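Local structure of TqaL (Neurospora crassa, 7EEH) at residues L44-G49 against A53-L58; T128-L133 against L301-P306; T210-M215 against D242-V247; V144-R149 against V188-T193. The protein binds an iron ion and belongs to the 2OG-Fe dioxygenase family, whose members are built on the cupin-type double-stranded beta-helix. The protein carries 1 engineered substitution. All coordinates share one frame; numbering follows the deposited sequence.

Contact 1: residues L44-G49 against A53-L58; sequences LLLGLG and ADLDAL
Leu46 and Leu55 both set CG anti to their own carbonyl carbon, beside the backbone N (chi1 -71° in each), and from there the two isobutyl groups meet between helix 38-48 and helix 52-58. These are consecutive helices joined by a tight turn, and the first ends in a Schellman motif. Gly49 leaves the helix with positive phi (128°), its N bonded to Leu46 O at 2.9 Å and more weakly to Leu45 O. Glycine suits this position because a side chain at these backbone angles would collide with Leu48 O.

Across the contact the interaction is wholly apolar, with no hydrogen bond between the segments. Leu55 starts directly toward the other helix and divides its two methyl groups between two neighbours: CD2 lies 4.3 Å from Leu45 CD1, a loose touch, while CD1 serves Leu46. Leucine fits such a place, since its forked end can meet two residues of one helix turn at once. Helix 128-141 adds to the same apolar cluster, with Ala132 and Leu133 against Leu45 and Ala129 against Leu55, and Leu241 touches both Leu45 and Leu55. The side chains of Leu46 and Leu55 cross at about a right angle, and their closest approach is 3.7 Å, from Leu46 CD2 to Leu55 CD1.

Contact 2: residues T128-L133 against L301-P306; sequences TAFQAL and LPMEVP
Phe130 and Gln131 of helix 128-141 meet Met303 and Val305 of the segment 301-306, which carries strand 304-306, an outermost strand of the large antiparallel sheet; the contact is thus a piece of helix-on-sheet packing in the double-stranded beta-helix fold. The purely apolar part is made by Met303, present as selenomethionine. Its chain leaves with CG anti to the backbone N and then bends at chi2 (-94°) and chi3 (-123°), which swings CE in beside Phe130. The methyl arrives at the ring edge, in the ring plane, 3.9 Å from CE2. A flexible, unbranched side chain is well suited to fill such a place, while Phe130 itself also packs on Leu272 and Phe274 of strand 267-277.

A second kind of contact sets a methyl group against an amide. Extended beyond CG (chi2 -176°), Gln131 carries its amide out to the strand, where Val305 CG1 lies over the flat of the group, 3.4 Å from Gln131 OE1 and 3.5 Å from its CD and NE2. This is van der Waals packing, for no hydrogen bond joins the two segments. NE2 donates instead to the backbone O of Gln125, which fixes the amide's rotation. Glutamine suits this partly exposed position, offering a flat group to a valine methyl and an N-H to Gln125. Strand 304-306 is in turn held by backbone bonds of Met303 with Arg92 and of Val305 with Val90. Gln131 and Met303 run past each other in opposite directions, and Met303 CE lies 4.0 Å from Gln131 NE2.

Contact 3: residues T210-M215 against D242-V247; sequences TFMHDM and DTLLLV
Two sheets of the double-stranded beta-helix face each other where Thr210 and Met212 of strand 209-213 pack on Leu244 and Leu246 of strand 243-247. The strand segments run almost in the same direction, 21° apart, with their axes 10.2 Å from each other; this is packing through side chains between layers, without hydrogen bonds across. Thr210 and Leu244 come tip to tip, CG2 of the threonine 3.7 Å from CD2 of the leucine. Thr210 holds that methyl anti to its backbone N, which directs carbon rather than OG1 at the leucine. Met212, a selenomethionine bent at chi3 (49°), runs antiparallel to both leucine side chains: its SE lies 4.2 Å from Leu244 CD1 and 4.1 Å from Leu246 CD2. The long, pliable methionine thereby fits against two branched residues, all of them buried. The Leu246 side chain is about 7 Å from the bound iron ion, so this core reaches close to the metal site. Strand 209-213 is the middle strand of its three, between 231-236 and 252-255, whereas strand 243-247 lies between 33-36 and 190-199, with Phe35 touching Leu244 and Thr191 touching Leu246.

Contact 4: residues V144-R149 against V188-T193; sequences VQTTHR and VDHTMT
Arg149 turns the edge of its guanidinium group to the backbone O of Val188 and grips that one atom side-on with two nitrogens. The chain is extended from CG to NE, giving the reach needed to cross from the loop. NE donates at 2.9 Å to Val188 O with an N-H...O angle of 149°, coming from above the carbonyl plane; NH2, 3.1 Å from Val188 O, lies in that plane on a lone pair. Arginine suits the place because NH2 also forms a salt bridge with Asp248, whose OD2 receives Val188 N as well, so its rotation is fixed by the carbonyl and by the carboxylate.

Farther along, Thr146 and His190 meet at a slant, Thr146 CG2 3.8 Å from His190 CE1. Asp189 and His190 together face Thr276 in a classic beta bulge, at the start of a strand that closely follows the His-X-Asp iron motif of this fold, with His184 and Asp186 on the metal and His253 as the third protein ligand. Thr191 supports that site from the second shell, its OG1 bonded to Asp186 OD2.

Two waters join the segments where side chains fall short. One, in the plane of the imidazole, lies 2.9 Å from His190 NE2 and donates to Val144 O; His190 ND1 is hydrogen-bonded to Tyr28 OH, so both ring nitrogens have partners. The other accepts from Thr146 OG1 and donates to Thr147 O and, at 2.6 Å, to Asp189 OD1, which is also bonded to Tyr154 OH.

In the fold
Along the chain contact 1 closes first; contact 2 then spans the longest interval, from 128-133 to 301-306, and contacts 4 and 3 follow each other within it. Contacts 1 and 2 have centres 11 Å apart and meet through helix 128-141, which packs on both helices of contact 1; Asp54 OD2 and Thr128 OG1 probably hydrogen-bond there. Contacts 3 and 4, also 11 Å apart between centres, are joined through neighbouring strands 243-247 and 190-199. Contact 2 reaches contact 4 where Leu133 O meets Met192 CE. The helices thus pack against the large sheet on one side of the chain's centre, while contacts 3 and 4 lie near the iron ion.

Contact 1: residues L44-G49 against A53-L58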
loop_
_atom_site.group_PDB
_atom_site.type_symbol
_atom_site.label_atom_id
_atom_site.label_comp_id
_atom_site.label_asym_id
_atom_site.label_seq_id
_atom_site.Cartn_x
_atom_site.Cartn_y
_atom_site.Cartn_z
ATOM N N LEU B 44 10.639 -4.507 5.109
ATOM C CA LEU B 44 10.982 -3.296 5.849
ATOM C C LEU B 44 12.465 -2.972 5.715
ATOM O O LEU B 44 12.838 -1.818 5.467
ATOM C CB LEU B 44 10.590 -3.450 7.322
ATOM C CG LEU B 44 9.094 -3.710 7.558
ATOM C CD1 LEU B 44 8.757 -3.796 9.020
ATOM C CD2 LEU B 44 8.283 -2.615 6.903
ATOM N N LEU B 45 13.331 -3.974 5.896
ATOM C CA LEU B 45 14.766 -3.716 5.802
ATOM C C LEU B 45 15.164 -3.333 4.382
ATOM O O LEU B 45 15.991 -2.436 4.185
ATOM C CB LEU B 45 15.561 -4.934 6.274
ATOM C CG LEU B 45 15.390 -5.338 7.748
ATOM C CD1 LEU B 45 16.472 -6.340 8.175
ATOM C CD2 LEU B 45 15.414 -4.127 8.648
ATOM N N LEU B 46 14.593 -4.000 3.379
ATOM C CA LEU B 46 14.827 -3.594 1.992
ATOM C C LEU B 46 14.432 -2.139 1.782
ATOM O O LEU B 46 15.189 -1.350 1.203
ATOM C CB LEU B 46 14.037 -4.498 1.041
ATOM C CG LEU B 46 14.544 -5.937 0.911
ATOM C CD1 LEU B 46 13.581 -6.787 0.100
ATOM C CD2 LEU B 46 15.907 -5.935 0.258
ATOM N N GLY B 47 13.242 -1.762 2.262
ATOM C CA GLY B 47 12.791 -0.394 2.104
ATOM C C GLY B 47 13.721 0.601 2.749
ATOM O O GLY B 47 13.850 1.728 2.272
ATOM N N LEU B 48 14.393 0.199 3.832
ATOM C CA LEU B 48 15.326 1.064 4.533
ATOM C C LEU B 48 16.679 1.144 3.850
ATOM O O LEU B 48 17.468 2.033 4.185
ATOM C CB LEU B 48 15.561 0.578 5.968
ATOM C CG LEU B 48 14.339 0.655 6.836
ATOM C CD1 LEU B 48 14.643 0.283 8.321
ATOM C CD2 LEU B 48 13.894 2.084 6.577
ATOM N N GLY B 49 16.980 0.227 2.937
ATOM C CA GLY B 49 18.274 0.263 2.289
ATOM C C GLY B 49 19.079 -1.023 2.311
ATOM O O GLY B 49 20.183 -1.049 1.761
ATOM N N ALA B 53 22.090 -8.965 -1.245
ATOM C CA ALA B 53 23.374 -9.605 -0.991
ATOM C C ALA B 53 23.732 -9.531 0.489
ATOM O O ALA B 53 24.207 -10.515 1.068
ATOM C CB ALA B 53 24.457 -8.956 -1.853
ATOM N N ASP B 54 23.486 -8.381 1.125
ATOM C CA ASP B 54 23.800 -8.250 2.543
ATOM C C ASP B 54 22.850 -9.057 3.418
ATOM O O ASP B 54 23.264 -9.560 4.468
ATOM C CB ASP B 54 23.789 -6.782 2.943
ATOM C CG ASP B 54 25.094 -6.092 2.595
ATOM O OD1 ASP B 54 26.074 -6.810 2.306
ATOM O OD2 ASP B 54 25.142 -4.854 2.601
ATOM N N LEU B 55 21.575 -9.170 3.026
ATOM C CA LEU B 55 20.682 -10.066 3.752
ATOM C C LEU B 55 21.191 -11.503 3.693
ATOM O O LEU B 55 21.146 -12.226 4.695
ATOM C CB LEU B 55 19.259 -9.967 3.195
ATOM C CG LEU B 55 18.504 -8.668 3.504
ATOM C CD1 LEU B 55 17.446 -8.437 2.454
ATOM C CD2 LEU B 55 17.894 -8.712 4.887
ATOM N N ASP B 56 21.680 -11.936 2.527
ATOM C CA ASP B 56 22.316 -13.249 2.431
ATOM C C ASP B 56 23.535 -13.332 3.340
ATOM O O ASP B 56 23.697 -14.291 4.099
ATOM C CB ASP B 56 22.743 -13.532 0.989
ATOM C CG ASP B 56 21.592 -13.895 0.101
ATOM O OD1 ASP B 56 20.549 -14.340 0.621
ATOM O OD2 ASP B 56 21.733 -13.730 -1.128
ATOM N N ALA B 57 24.418 -12.340 3.255
ATOM C CA ALA B 57 25.658 -12.377 4.024
ATOM C C ALA B 57 25.410 -12.334 5.523
ATOM O O ALA B 57 26.260 -12.789 6.300
ATOM C CB ALA B 57 26.565 -11.216 3.617
ATOM N N LEU B 58 24.270 -11.792 5.950
ATOM C CA LEU B 58 23.925 -11.799 7.365
ATOM C C LEU B 58 23.735 -13.213 7.899
ATOM O O LEU B 58 23.886 -13.440 9.101
ATOM C CB LEU B 58 22.657 -10.957 7.580
ATOM C CG LEU B 58 22.483 -10.182 8.876
ATOM C CD1 LEU B 58 23.700 -9.337 9.170
ATOM C CD2 LEU B 58 21.189 -9.319 8.811
#

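Contact 2: residues T128-L133 against L301-P306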
loop_
_atom_site.group_PDB
_atom_site.type_symbol
_atom_site.label_atom_id
_atom_site.label_comp_id
_atom_site.label_asym_id
_atom_site.label_seq_id
_atom_site.Cartn_x
_atom_site.Cartn_y
_atom_site.Cartn_z
ATOM N N THR B 128 24.555 -3.685 5.161
ATOM C CA THR B 128 23.425 -2.752 5.092
ATOM C C THR B 128 22.144 -3.310 5.706
ATOM O O THR B 128 21.246 -2.525 6.044
ATOM C CB THR B 128 23.138 -2.345 3.643
ATOM O OG1 THR B 128 22.760 -3.510 2.890
ATOM C CG2 THR B 128 24.364 -1.703 3.021
ATOM N N ALA B 129 22.012 -4.632 5.812
ATOM C CA ALA B 129 20.868 -5.204 6.517
ATOM C C ALA B 129 21.023 -5.035 8.019
ATOM O O ALA B 129 20.068 -4.648 8.705
ATOM C CB ALA B 129 20.684 -6.684 6.161
ATOM N N PHE B 130 22.217 -5.301 8.549
ATOM C CA PHE B 130 22.467 -4.978 9.953
ATOM C C PHE B 130 22.209 -3.503 10.232
ATOM O O PHE B 130 21.590 -3.156 11.250
ATOM C CB PHE B 130 23.903 -5.332 10.353
ATOM C CG PHE B 130 24.302 -4.775 11.705
ATOM C CD1 PHE B 130 23.940 -5.431 12.873
ATOM C CD2 PHE B 130 25.016 -3.590 11.803
ATOM C CE1 PHE B 130 24.292 -4.918 14.114
ATOM C CE2 PHE B 130 25.375 -3.075 13.042
ATOM C CZ PHE B 130 25.013 -3.737 14.199
ATOM N N GLN B 131 22.694 -2.615 9.350
ATOM C CA GLN B 131 22.456 -1.187 9.544
ATOM C C GLN B 131 20.964 -0.878 9.519
ATOM O O GLN B 131 20.478 -0.075 10.316
ATOM C CB GLN B 131 23.192 -0.365 8.483
ATOM C CG GLN B 131 24.725 -0.522 8.542
ATOM C CD GLN B 131 25.463 0.370 7.554
ATOM O OE1 GLN B 131 24.888 0.844 6.578
ATOM N NE2 GLN B 131 26.747 0.605 7.814
ATOM N N ALA B 132 20.223 -1.511 8.613
ATOM C CA ALA B 132 18.777 -1.311 8.583
ATOM C C ALA B 132 18.137 -1.761 9.888
ATOM O O ALA B 132 17.185 -1.134 10.366
ATOM C CB ALA B 132 18.166 -2.057 7.402
ATOM N N LEU B 133 18.674 -2.821 10.505
ATOM C CA LEU B 133 18.149 -3.257 11.797
ATOM C C LEU B 133 18.332 -2.186 12.862
ATOM O O LEU B 133 17.431 -1.960 13.673
ATOM C CB LEU B 133 18.807 -4.564 12.243
ATOM C CG LEU B 133 18.181 -5.851 11.699
ATOM C CD1 LEU B 133 19.062 -7.061 12.006
ATOM C CD2 LEU B 133 16.751 -6.055 12.244
ATOM N N LEU B 301 37.505 1.243 13.826
ATOM C CA LEU B 301 36.347 0.623 13.178
ATOM C C LEU B 301 35.197 1.625 13.083
ATOM O O LEU B 301 34.080 1.359 13.547
ATOM C CB LEU B 301 35.915 -0.628 13.935
ATOM C CG LEU B 301 36.890 -1.807 13.929
ATOM C CD1 LEU B 301 36.562 -2.804 15.044
ATOM C CD2 LEU B 301 36.877 -2.484 12.579
ATOM N N PRO B 302 35.429 2.783 12.470
ATOM C CA PRO B 302 34.403 3.822 12.471
ATOM C C PRO B 302 33.190 3.384 11.670
ATOM O O PRO B 302 33.283 2.551 10.768
ATOM C CB PRO B 302 35.108 5.011 11.816
ATOM C CG PRO B 302 36.044 4.349 10.851
ATOM C CD PRO B 302 36.550 3.133 11.574
HETATM N N MSE B 303 32.043 3.951 12.028
HETATM C CA MSE B 303 30.787 3.653 11.359
HETATM C C MSE B 303 29.749 4.686 11.770
HETATM O O MSE B 303 29.601 4.997 12.951
HETATM C CB MSE B 303 30.333 2.230 11.692
HETATM C CG MSE B 303 29.159 1.744 10.878
HETATM SE SE MSE B 303 27.453 2.041 11.792
HETATM C CE MSE B 303 26.905 0.312 11.780
ATOM N N GLU B 304 29.051 5.258 10.791
ATOM C CA GLU B 304 27.979 6.191 11.101
ATOM C C GLU B 304 27.007 6.219 9.934
ATOM O O GLU B 304 27.429 6.384 8.788
ATOM C CB GLU B 304 28.520 7.595 11.384
ATOM C CG GLU B 304 27.429 8.609 11.693
ATOM C CD GLU B 304 27.876 9.697 12.650
ATOM O OE1 GLU B 304 28.972 9.586 13.238
ATOM O OE2 GLU B 304 27.111 10.662 12.830
ATOM N N VAL B 305 25.723 6.027 10.220
ATOM C CA VAL B 305 24.693 6.068 9.185
ATOM C C VAL B 305 23.557 6.945 9.688
ATOM O O VAL B 305 23.294 6.984 10.897
ATOM C CB VAL B 305 24.176 4.665 8.808
ATOM C CG1 VAL B 305 25.309 3.787 8.293
ATOM C CG2 VAL B 305 23.470 4.002 9.970
ATOM N N PRO B 306 22.867 7.664 8.808
ATOM C CA PRO B 306 21.723 8.467 9.250
ATOM C C PRO B 306 20.562 7.590 9.688
ATOM O O PRO B 306 20.359 6.494 9.169
ATOM C CB PRO B 306 21.360 9.284 8.005
ATOM C CG PRO B 306 21.945 8.522 6.856
ATOM C CD PRO B 306 23.183 7.873 7.385
#

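Contact 3: residues T210-M215 against D242-V247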
loop_
_atom_site.group_PDB
_atom_site.type_symbol
_atom_site.label_atom_id
_atom_site.label_comp_id
_atom_site.label_asym_id
_atom_site.label_seq_id
_atom_site.Cartn_x
_atom_site.Cartn_y
_atom_site.Cartn_z
ATOM N N THR B 210 11.140 -17.640 24.250
ATOM C CA THR B 210 11.209 -16.467 25.118
ATOM C C THR B 210 9.837 -16.258 25.743
ATOM O O THR B 210 8.844 -16.097 25.022
ATOM C CB THR B 210 11.643 -15.217 24.347
ATOM O OG1 THR B 210 12.849 -15.488 23.617
ATOM C CG2 THR B 210 11.866 -14.019 25.291
ATOM N N PHE B 211 9.780 -16.312 27.073
ATOM C CA PHE B 211 8.590 -15.953 27.836
ATOM C C PHE B 211 8.737 -14.529 28.343
ATOM O O PHE B 211 9.824 -14.115 28.741
ATOM C CB PHE B 211 8.384 -16.899 29.025
ATOM C CG PHE B 211 8.262 -18.334 28.632
ATOM C CD1 PHE B 211 7.041 -18.850 28.243
ATOM C CD2 PHE B 211 9.373 -19.163 28.624
ATOM C CE1 PHE B 211 6.916 -20.175 27.860
ATOM C CE2 PHE B 211 9.261 -20.497 28.241
ATOM C CZ PHE B 211 8.026 -21.000 27.859
HETATM N N MSE B 212 7.646 -13.781 28.335
HETATM C CA MSE B 212 7.675 -12.506 29.019
HETATM C C MSE B 212 6.630 -12.505 30.109
HETATM O O MSE B 212 5.535 -13.049 29.940
HETATM C CB MSE B 212 7.457 -11.367 28.050
HETATM C CG MSE B 212 8.621 -11.209 27.072
HETATM SE SE MSE B 212 7.946 -10.111 25.650
HETATM C CE MSE B 212 7.207 -8.752 26.768
ATOM N N HIS B 213 6.992 -11.886 31.226
ATOM C CA HIS B 213 6.225 -11.951 32.455
ATOM C C HIS B 213 5.949 -10.534 32.925
ATOM O O HIS B 213 6.674 -9.596 32.583
ATOM C CB HIS B 213 6.980 -12.733 33.543
ATOM C CG HIS B 213 7.786 -13.886 33.023
ATOM N ND1 HIS B 213 7.266 -15.154 32.880
ATOM C CD2 HIS B 213 9.075 -13.962 32.616
ATOM C CE1 HIS B 213 8.201 -15.962 32.413
ATOM N NE2 HIS B 213 9.307 -15.262 32.237
ATOM N N ASP B 214 4.882 -10.376 33.705
ATOM C CA ASP B 214 4.662 -9.094 34.356
ATOM C C ASP B 214 5.645 -8.943 35.517
ATOM O O ASP B 214 6.389 -9.864 35.860
ATOM C CB ASP B 214 3.198 -8.949 34.806
ATOM C CG ASP B 214 2.794 -9.959 35.869
ATOM O OD1 ASP B 214 3.492 -10.079 36.891
ATOM O OD2 ASP B 214 1.746 -10.617 35.700
HETATM N N MSE B 215 5.684 -7.751 36.085
HETATM C CA MSE B 215 6.669 -7.408 37.131
HETATM C C MSE B 215 6.461 -8.183 38.431
HETATM O O MSE B 215 7.319 -8.130 39.251
HETATM C CB MSE B 215 6.730 -5.897 37.331
HETATM C CG MSE B 215 6.945 -5.154 36.050
HETATM SE SE MSE B 215 8.672 -5.529 35.311
HETATM C CE MSE B 215 9.846 -4.800 36.598
ATOM N N ASP B 242 13.232 -13.182 12.260
ATOM C CA ASP B 242 12.326 -13.124 13.400
ATOM C C ASP B 242 12.903 -12.193 14.467
ATOM O O ASP B 242 14.062 -12.345 14.869
ATOM C CB ASP B 242 12.121 -14.519 13.992
ATOM C CG ASP B 242 11.097 -15.372 13.207
ATOM O OD1 ASP B 242 10.465 -14.875 12.243
ATOM O OD2 ASP B 242 10.920 -16.546 13.587
ATOM N N THR B 243 12.094 -11.234 14.922
ATOM C CA THR B 243 12.567 -10.157 15.792
ATOM C C THR B 243 11.577 -9.896 16.921
ATOM O O THR B 243 10.390 -9.654 16.674
ATOM C CB THR B 243 12.792 -8.855 15.000
ATOM O OG1 THR B 243 13.892 -9.017 14.092
ATOM C CG2 THR B 243 13.125 -7.714 15.937
ATOM N N LEU B 244 12.079 -9.943 18.151
ATOM C CA LEU B 244 11.341 -9.568 19.354
ATOM C C LEU B 244 11.917 -8.268 19.893
ATOM O O LEU B 244 13.136 -8.158 20.055
ATOM C CB LEU B 244 11.455 -10.661 20.422
ATOM C CG LEU B 244 10.880 -10.278 21.782
ATOM C CD1 LEU B 244 9.354 -10.197 21.707
ATOM C CD2 LEU B 244 11.348 -11.246 22.880
ATOM N N LEU B 245 11.052 -7.293 20.170
ATOM C CA LEU B 245 11.445 -6.049 20.818
ATOM C C LEU B 245 10.591 -5.869 22.071
ATOM O O LEU B 245 9.376 -6.055 22.021
ATOM C CB LEU B 245 11.253 -4.864 19.859
ATOM C CG LEU B 245 11.477 -3.435 20.365
ATOM C CD1 LEU B 245 12.950 -3.218 20.647
ATOM C CD2 LEU B 245 11.003 -2.459 19.304
ATOM N N LEU B 246 11.211 -5.515 23.198
ATOM C CA LEU B 246 10.470 -5.420 24.454
ATOM C C LEU B 246 10.970 -4.244 25.282
ATOM O O LEU B 246 12.151 -3.898 25.245
ATOM C CB LEU B 246 10.565 -6.713 25.281
ATOM C CG LEU B 246 11.926 -7.257 25.732
ATOM C CD1 LEU B 246 12.400 -6.622 27.039
ATOM C CD2 LEU B 246 11.834 -8.764 25.888
ATOM N N VAL B 247 10.053 -3.641 26.037
ATOM C CA VAL B 247 10.396 -2.580 26.983
ATOM C C VAL B 247 10.959 -3.256 28.228
ATOM O O VAL B 247 10.239 -3.954 28.942
ATOM C CB VAL B 247 9.186 -1.706 27.320
ATOM C CG1 VAL B 247 9.552 -0.652 28.411
ATOM C CG2 VAL B 247 8.660 -1.037 26.054
#

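Contact 4: residues V144-R149 against V188-T193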
loop_
_atom_site.group_PDB
_atom_site.type_symbol
_atom_site.label_atom_id
_atom_site.label_comp_id
_atom_site.label_asym_id
_atom_site.label_seq_id
_atom_site.Cartn_x
_atom_site.Cartn_y
_atom_site.Cartn_z
ATOM N N VAL B 144 9.134 6.968 22.569
ATOM C CA VAL B 144 8.252 6.105 23.346
ATOM C C VAL B 144 8.512 6.321 24.829
ATOM O O VAL B 144 9.606 6.039 25.325
ATOM C CB VAL B 144 8.437 4.629 22.969
ATOM C CG1 VAL B 144 7.580 3.763 23.883
ATOM C CG2 VAL B 144 8.060 4.400 21.518
ATOM N N GLN B 145 7.500 6.815 25.545
ATOM C CA GLN B 145 7.635 7.051 26.982
ATOM C C GLN B 145 7.626 5.731 27.746
ATOM O O GLN B 145 6.740 4.890 27.547
ATOM C CB GLN B 145 6.498 7.954 27.476
ATOM C CG GLN B 145 6.583 9.388 26.960
ATOM C CD GLN B 145 5.717 10.356 27.765
ATOM O OE1 GLN B 145 4.823 9.943 28.504
ATOM N NE2 GLN B 145 5.991 11.648 27.629
ATOM N N THR B 146 8.615 5.548 28.625
ATOM C CA THR B 146 8.748 4.328 29.414
ATOM C C THR B 146 9.060 4.686 30.864
ATOM O O THR B 146 9.307 5.846 31.199
ATOM C CB THR B 146 9.864 3.413 28.883
ATOM O OG1 THR B 146 11.092 4.140 28.890
ATOM C CG2 THR B 146 9.567 2.934 27.479
ATOM N N THR B 147 9.092 3.655 31.711
ATOM C CA THR B 147 9.564 3.785 33.087
ATOM C C THR B 147 11.034 4.197 33.127
ATOM O O THR B 147 11.877 3.595 32.459
ATOM C CB THR B 147 9.386 2.455 33.815
ATOM O OG1 THR B 147 8.034 2.017 33.670
ATOM C CG2 THR B 147 9.719 2.598 35.301
ATOM N N HIS B 148 11.352 5.213 33.924
ATOM C CA HIS B 148 12.716 5.728 33.991
ATOM C C HIS B 148 13.516 5.019 35.083
ATOM O O HIS B 148 13.153 5.079 36.261
ATOM C CB HIS B 148 12.692 7.232 34.221
ATOM C CG HIS B 148 12.344 8.008 32.994
ATOM N ND1 HIS B 148 12.482 9.375 32.908
ATOM C CD2 HIS B 148 11.871 7.600 31.791
ATOM C CE1 HIS B 148 12.105 9.777 31.706
ATOM N NE2 HIS B 148 11.730 8.720 31.010
ATOM N N ARG B 149 14.603 4.345 34.691
ATOM C CA ARG B 149 15.511 3.763 35.683
ATOM C C ARG B 149 16.225 4.888 36.417
ATOM O O ARG B 149 16.780 5.780 35.767
ATOM C CB ARG B 149 16.548 2.843 35.031
ATOM C CG ARG B 149 15.999 1.560 34.438
ATOM C CD ARG B 149 17.106 0.563 34.112
ATOM N NE ARG B 149 16.583 -0.597 33.397
ATOM C CZ ARG B 149 15.956 -1.601 33.988
ATOM N NH1 ARG B 149 15.799 -1.590 35.304
ATOM N NH2 ARG B 149 15.486 -2.609 33.272
ATOM N N VAL B 188 18.239 -2.438 30.993
ATOM C CA VAL B 188 18.296 -1.377 29.990
ATOM C C VAL B 188 16.881 -0.838 29.788
ATOM O O VAL B 188 15.995 -1.083 30.615
ATOM C CB VAL B 188 18.922 -1.895 28.676
ATOM C CG1 VAL B 188 20.398 -2.301 28.889
ATOM C CG2 VAL B 188 18.136 -3.078 28.140
ATOM N N ASP B 189 16.662 -0.076 28.712
ATOM C CA ASP B 189 15.339 0.446 28.387
ATOM C C ASP B 189 14.606 -0.398 27.350
ATOM O O ASP B 189 13.431 -0.709 27.542
ATOM C CB ASP B 189 15.438 1.898 27.890
ATOM C CG ASP B 189 15.886 2.863 28.988
ATOM O OD1 ASP B 189 15.269 2.844 30.076
ATOM O OD2 ASP B 189 16.856 3.621 28.760
ATOM N N HIS B 190 15.268 -0.746 26.243
ATOM C CA HIS B 190 14.667 -1.538 25.173
ATOM C C HIS B 190 15.637 -2.638 24.775
ATOM O O HIS B 190 16.824 -2.370 24.572
ATOM C CB HIS B 190 14.356 -0.693 23.924
ATOM C CG HIS B 190 13.499 0.500 24.192
ATOM N ND1 HIS B 190 12.124 0.422 24.285
ATOM C CD2 HIS B 190 13.817 1.804 24.365
ATOM C CE1 HIS B 190 11.634 1.627 24.518
ATOM N NE2 HIS B 190 12.642 2.483 24.576
ATOM N N THR B 191 15.132 -3.860 24.640
ATOM C CA THR B 191 15.930 -4.995 24.205
ATOM C C THR B 191 15.321 -5.569 22.932
ATOM O O THR B 191 14.104 -5.762 22.855
ATOM C CB THR B 191 16.000 -6.110 25.271
ATOM O OG1 THR B 191 16.614 -5.621 26.469
ATOM C CG2 THR B 191 16.831 -7.312 24.732
HETATM N N MSE B 192 16.169 -5.825 21.932
HETATM C CA MSE B 192 15.739 -6.398 20.656
HETATM C C MSE B 192 16.599 -7.632 20.378
HETATM O O MSE B 192 17.840 -7.580 20.486
HETATM C CB MSE B 192 15.869 -5.376 19.505
HETATM C CG MSE B 192 15.384 -5.899 18.148
HETATM SE SE MSE B 192 14.897 -4.495 16.913
HETATM C CE MSE B 192 16.535 -4.314 15.792
ATOM N N THR B 193 15.952 -8.746 20.049
ATOM C CA THR B 193 16.632 -9.998 19.732
ATOM C C THR B 193 16.170 -10.460 18.361
ATOM O O THR B 193 14.976 -10.701 18.151
ATOM C CB THR B 193 16.338 -11.067 20.778
ATOM O OG1 THR B 193 14.926 -11.315 20.816
ATOM C CG2 THR B 193 16.784 -10.580 22.147
HETATM O O HOH W 1 11.927 5.307 24.488
HETATM O O HOH W 2 12.690 2.423 30.092
#